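Local coordinates for profilin (Schizosaccharomyces pombe, PDB 3D9Y), which binds monomeric actin, restraining its polymerization at high concentration and promoting it at low, and is essential for cytokinesis in fission yeast, at residues S78-C90 against S100-A112. Sequence-based numbering, arbitrary orientation.
Sequences SIYGKLQKEGIIC and SHYPETTLPGEAA
Tyr102 lies flat across the backbone of Gly87, its antiparallel partner, and illustrates how a glycine in one strand can make a bed for an aromatic ring from the next. With chi1 at 64°, CG stands between the backbone N and the carbonyl carbon of Tyr102, which swings the ring back over the neighbouring strand 86-92. CB itself makes no close contact with 78-90; CG and CD2 lie over the Gly87 carbonyl, CD1 and CE1 face Gly87 N (CE1 at 3.8 Å), and CE2 and CZ cover Gly87 C and CA, CE2 coming 3.4 Å from CA. Gly87 CA sits 3.8 Å from the ring centroid, a CH-pi contact over the face. A CB placed on Gly87 would fall 2.4 Å from Tyr102 OH. That hydroxyl is hydrogen-bonded to two waters; one gives a proton to Gly81 O, the other to Glu86 O, tying the ring to both strands of the 78-90 hairpin. Were Tyr102 an alanine, the Gly87 backbone would probably lose its aromatic cover and the two waters the hydroxyl that joins them.

Underneath, paired bonds join Gly87 with Tyr102 and Ile89 with Ser100, the latter including Ile89 N to Ser100 O at 2.8 Å. Ile89, on the same face as Tyr102, brings CD1 to 4.0 Å from Tyr102 CE2 and packs on Ala111 and Ala112 of helix 108-125. Ala112 CB meets Tyr80 OH at 3.7 Å, and that hydroxyl is hydrogen-bonded to Glu116 farther along the helix. On the opposite face, the His101 ring rests over Gly87 O and turns its edge to Glu86 OE2, with the carboxylate and ring planes 89° apart.

This hairpin, 86-92/96-102, with the C-terminal helix on one face belongs to the profilin fold, a central antiparallel sheet flanked by helices on both sides.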
loop_
_atom_site.group_PDB
_atom_site.type_symbol
_atom_site.label_atom_id
_atom_site.label_comp_id
_atom_site.label_asym_id
_atom_site.label_seq_id
_atom_site.Cartn_x
_atom_site.Cartn_y
_atom_site.Cartn_z
ATOM N N SER A 78 -0.175 6.774 -6.592
ATOM C CA SER A 78 0.911 6.351 -5.706
ATOM C C SER A 78 0.987 7.256 -4.472
ATOM O O SER A 78 1.025 8.482 -4.610
ATOM C CB SER A 78 2.238 6.409 -6.473
ATOM O OG SER A 78 2.209 5.606 -7.640
ATOM N N ILE A 79 0.959 6.642 -3.284
ATOM C CA ILE A 79 1.136 7.331 -1.988
ATOM C C ILE A 79 2.190 6.555 -1.204
ATOM O O ILE A 79 1.990 5.385 -0.898
ATOM C CB ILE A 79 -0.170 7.376 -1.191
ATOM C CG1 ILE A 79 -1.182 8.283 -1.899
ATOM C CG2 ILE A 79 0.086 7.881 0.258
ATOM C CD1 ILE A 79 -2.575 8.231 -1.341
ATOM N N TYR A 80 3.330 7.189 -0.951
ATOM C CA TYR A 80 4.464 6.539 -0.295
ATOM C C TYR A 80 4.751 7.278 1.007
ATOM O O TYR A 80 4.648 8.502 1.064
ATOM C CB TYR A 80 5.749 6.608 -1.106
ATOM C CG TYR A 80 5.766 6.033 -2.510
ATOM C CD1 TYR A 80 4.727 5.246 -3.013
ATOM C CD2 TYR A 80 6.846 6.285 -3.337
ATOM C CE1 TYR A 80 4.773 4.724 -4.318
ATOM C CE2 TYR A 80 6.904 5.781 -4.636
ATOM C CZ TYR A 80 5.865 4.996 -5.123
ATOM O OH TYR A 80 5.927 4.494 -6.404
ATOM N N GLY A 81 5.165 6.540 2.024
ATOM C CA GLY A 81 5.536 7.143 3.305
ATOM C C GLY A 81 6.774 6.513 3.908
ATOM O O GLY A 81 7.222 5.432 3.481
ATOM N N LYS A 82 7.327 7.192 4.909
ATOM C CA LYS A 82 8.477 6.683 5.626
ATOM C C LYS A 82 8.299 6.901 7.127
ATOM O O LYS A 82 7.613 7.830 7.557
ATOM C CB LYS A 82 9.774 7.341 5.133
ATOM C CG LYS A 82 9.937 8.794 5.457
ATOM C CD LYS A 82 11.324 9.320 5.031
ATOM C CE LYS A 82 11.668 10.620 5.722
ATOM N NZ LYS A 82 12.749 11.385 5.027
ATOM N N LEU A 83 8.913 6.018 7.898
ATOM C CA LEU A 83 8.960 6.135 9.350
ATOM C C LEU A 83 10.287 5.536 9.751
ATOM O O LEU A 83 10.499 4.319 9.627
ATOM C CB LEU A 83 7.789 5.397 9.982
ATOM C CG LEU A 83 7.413 5.719 11.419
ATOM C CD1 LEU A 83 7.140 7.214 11.606
ATOM C CD2 LEU A 83 6.202 4.890 11.784
ATOM N N GLN A 84 11.188 6.410 10.188
ATOM C CA GLN A 84 12.598 6.093 10.303
ATOM C C GLN A 84 13.055 5.461 8.983
ATOM O O GLN A 84 12.716 5.970 7.906
ATOM C CB GLN A 84 12.869 5.216 11.534
ATOM C CG GLN A 84 12.522 5.897 12.865
ATOM C CD GLN A 84 11.164 5.498 13.422
ATOM O OE1 GLN A 84 10.882 4.311 13.605
ATOM N NE2 GLN A 84 10.323 6.489 13.713
ATOM N N LYS A 85 13.767 4.339 9.041
ATOM C CA LYS A 85 14.343 3.757 7.833
ATOM C C LYS A 85 13.423 2.699 7.212
ATOM O O LYS A 85 13.781 2.047 6.221
ATOM C CB LYS A 85 15.748 3.211 8.131
ATOM C CG LYS A 85 16.776 4.315 8.410
ATOM C CD LYS A 85 16.705 4.851 9.847
ATOM C CE LYS A 85 17.408 6.200 10.016
ATOM N NZ LYS A 85 16.561 7.338 9.556
ATOM N N GLU A 86 12.226 2.542 7.774
ATOM C CA GLU A 86 11.199 1.703 7.158
ATOM C C GLU A 86 10.229 2.586 6.377
ATOM O O GLU A 86 10.329 3.818 6.406
ATOM C CB GLU A 86 10.464 0.893 8.225
ATOM C CG GLU A 86 11.408 0.135 9.167
ATOM C CD GLU A 86 10.682 -0.704 10.202
ATOM O OE1 GLU A 86 10.192 -0.144 11.207
ATOM O OE2 GLU A 86 10.642 -1.940 10.036
ATOM N N GLY A 87 9.289 1.969 5.675
ATOM C CA GLY A 87 8.313 2.748 4.924
ATOM C C GLY A 87 7.182 1.926 4.364
ATOM O O GLY A 87 7.058 0.720 4.629
ATOM N N ILE A 88 6.357 2.603 3.586
ATOM C CA ILE A 88 5.104 2.064 3.126
ATOM C C ILE A 88 4.878 2.570 1.710
ATOM O O ILE A 88 5.130 3.737 1.422
ATOM C CB ILE A 88 3.963 2.486 4.100
ATOM C CG1 ILE A 88 2.714 1.631 3.899
ATOM C CG2 ILE A 88 3.648 3.964 3.995
ATOM C CD1 ILE A 88 2.599 0.493 4.872
ATOM N N ILE A 89 4.440 1.661 0.842
ATOM C CA ILE A 89 4.149 1.949 -0.570
ATOM C C ILE A 89 2.705 1.549 -0.853
ATOM O O ILE A 89 2.346 0.374 -0.711
ATOM C CB ILE A 89 5.037 1.092 -1.475
ATOM C CG1 ILE A 89 6.521 1.289 -1.145
ATOM C CG2 ILE A 89 4.703 1.337 -2.985
ATOM C CD1 ILE A 89 7.092 2.683 -1.383
ATOM N N CYS A 90 1.890 2.523 -1.221
ATOM C CA CYS A 90 0.485 2.304 -1.542
ATOM C C CYS A 90 0.242 2.651 -3.014
ATOM O O CYS A 90 0.549 3.752 -3.449
ATOM C CB CYS A 90 -0.399 3.171 -0.670
ATOM S SG CYS A 90 -0.145 2.958 1.097
ATOM N N SER A 100 2.161 -2.049 0.724
ATOM C CA SER A 100 3.417 -2.776 1.022
ATOM C C SER A 100 4.281 -2.056 2.064
ATOM O O SER A 100 4.634 -0.910 1.867
ATOM C CB SER A 100 4.237 -2.924 -0.269
ATOM O OG SER A 100 3.631 -3.845 -1.172
ATOM N N HIS A 101 4.617 -2.737 3.158
ATOM C CA HIS A 101 5.585 -2.246 4.148
ATOM C C HIS A 101 6.956 -2.858 3.851
ATOM O O HIS A 101 7.038 -4.048 3.527
ATOM C CB HIS A 101 5.123 -2.647 5.565
ATOM C CG HIS A 101 5.993 -2.127 6.666
ATOM N ND1 HIS A 101 5.649 -1.037 7.441
ATOM C CD2 HIS A 101 7.181 -2.567 7.148
ATOM C CE1 HIS A 101 6.591 -0.823 8.340
ATOM N NE2 HIS A 101 7.534 -1.734 8.181
ATOM N N TYR A 102 8.021 -2.066 3.971
ATOM C CA TYR A 102 9.391 -2.555 3.814
ATOM C C TYR A 102 10.291 -2.193 5.012
ATOM O O TYR A 102 10.127 -1.133 5.618
ATOM C CB TYR A 102 9.996 -2.061 2.490
ATOM C CG TYR A 102 10.161 -0.555 2.387
ATOM C CD1 TYR A 102 11.357 0.047 2.738
ATOM C CD2 TYR A 102 9.130 0.260 1.918
ATOM C CE1 TYR A 102 11.535 1.418 2.654
ATOM C CE2 TYR A 102 9.304 1.639 1.821
ATOM C CZ TYR A 102 10.514 2.207 2.190
ATOM O OH TYR A 102 10.721 3.567 2.125
ATOM N N PRO A 103 11.223 -3.095 5.380
ATOM C CA PRO A 103 12.189 -2.870 6.457
ATOM C C PRO A 103 13.412 -2.055 6.037
ATOM O O PRO A 103 13.576 -1.748 4.860
ATOM C CB PRO A 103 12.624 -4.290 6.809
ATOM C CG PRO A 103 12.581 -4.995 5.515
ATOM C CD PRO A 103 11.372 -4.451 4.812
ATOM N N GLU A 104 14.284 -1.748 7.003
ATOM C CA GLU A 104 15.476 -0.921 6.757
ATOM C C GLU A 104 16.414 -1.452 5.665
ATOM O O GLU A 104 17.148 -0.683 5.035
ATOM C CB GLU A 104 16.278 -0.716 8.058
ATOM C CG GLU A 104 16.821 -2.002 8.694
ATOM C CD GLU A 104 17.977 -1.759 9.653
ATOM O OE1 GLU A 104 18.053 -0.661 10.249
ATOM O OE2 GLU A 104 18.817 -2.667 9.814
ATOM N N THR A 105 16.388 -2.756 5.435
ATOM C CA THR A 105 17.373 -3.383 4.563
ATOM C C THR A 105 17.014 -3.333 3.072
ATOM O O THR A 105 17.839 -3.681 2.222
ATOM C CB THR A 105 17.655 -4.833 5.013
ATOM O OG1 THR A 105 18.679 -5.407 4.189
ATOM C CG2 THR A 105 16.396 -5.678 4.974
ATOM N N THR A 106 15.803 -2.904 2.733
ATOM C CA THR A 106 15.454 -2.812 1.317
ATOM C C THR A 106 15.384 -1.344 0.901
ATOM O O THR A 106 14.933 -0.487 1.662
ATOM C CB THR A 106 14.179 -3.650 0.933
ATOM O OG1 THR A 106 13.110 -2.802 0.505
ATOM C CG2 THR A 106 13.727 -4.547 2.069
ATOM N N LEU A 107 15.887 -1.063 -0.297
ATOM C CA LEU A 107 15.859 0.292 -0.848
ATOM C C LEU A 107 14.405 0.662 -1.110
ATOM O O LEU A 107 13.642 -0.183 -1.581
ATOM C CB LEU A 107 16.656 0.341 -2.156
ATOM C CG LEU A 107 18.162 0.084 -2.041
ATOM C CD1 LEU A 107 18.761 -0.456 -3.349
ATOM C CD2 LEU A 107 18.875 1.348 -1.602
ATOM N N PRO A 108 14.006 1.915 -0.802
ATOM C CA PRO A 108 12.629 2.361 -1.050
ATOM C C PRO A 108 12.239 2.186 -2.517
ATOM O O PRO A 108 11.084 1.849 -2.826
ATOM C CB PRO A 108 12.662 3.847 -0.658
ATOM C CG PRO A 108 13.813 3.972 0.259
ATOM C CD PRO A 108 14.825 2.983 -0.199
ATOM N N GLY A 109 13.208 2.404 -3.401
ATOM C CA GLY A 109 13.041 2.175 -4.819
ATOM C C GLY A 109 12.673 0.742 -5.127
ATOM O O GLY A 109 11.890 0.503 -6.040
ATOM N N GLU A 110 13.245 -0.210 -4.382
ATOM C CA GLU A 110 12.933 -1.635 -4.566
ATOM C C GLU A 110 11.487 -1.973 -4.237
ATOM O O GLU A 110 10.812 -2.600 -5.031
ATOM C CB GLU A 110 13.827 -2.520 -3.699
ATOM C CG GLU A 110 15.199 -2.754 -4.253
ATOM C CD GLU A 110 16.025 -3.626 -3.331
ATOM O OE1 GLU A 110 16.220 -3.217 -2.160
ATOM O OE2 GLU A 110 16.468 -4.710 -3.780
ATOM N N ALA A 111 11.023 -1.558 -3.059
ATOM C CA ALA A 111 9.645 -1.839 -2.649
ATOM C C ALA A 111 8.661 -1.145 -3.584
ATOM O O ALA A 111 7.651 -1.735 -3.974
ATOM C CB ALA A 111 9.407 -1.410 -1.209
ATOM N N ALA A 112 8.959 0.094 -3.964
ATOM C CA ALA A 112 8.118 0.792 -4.936
ATOM C C ALA A 112 8.050 0.054 -6.272
ATOM O O ALA A 112 6.971 -0.119 -6.835
ATOM C CB ALA A 112 8.609 2.206 -5.146
HETATM O O HOH W 1 8.360 4.843 1.154
HETATM O O HOH W 2 14.990 1.496 4.200
HETATM O O HOH W 3 12.669 4.856 4.335
#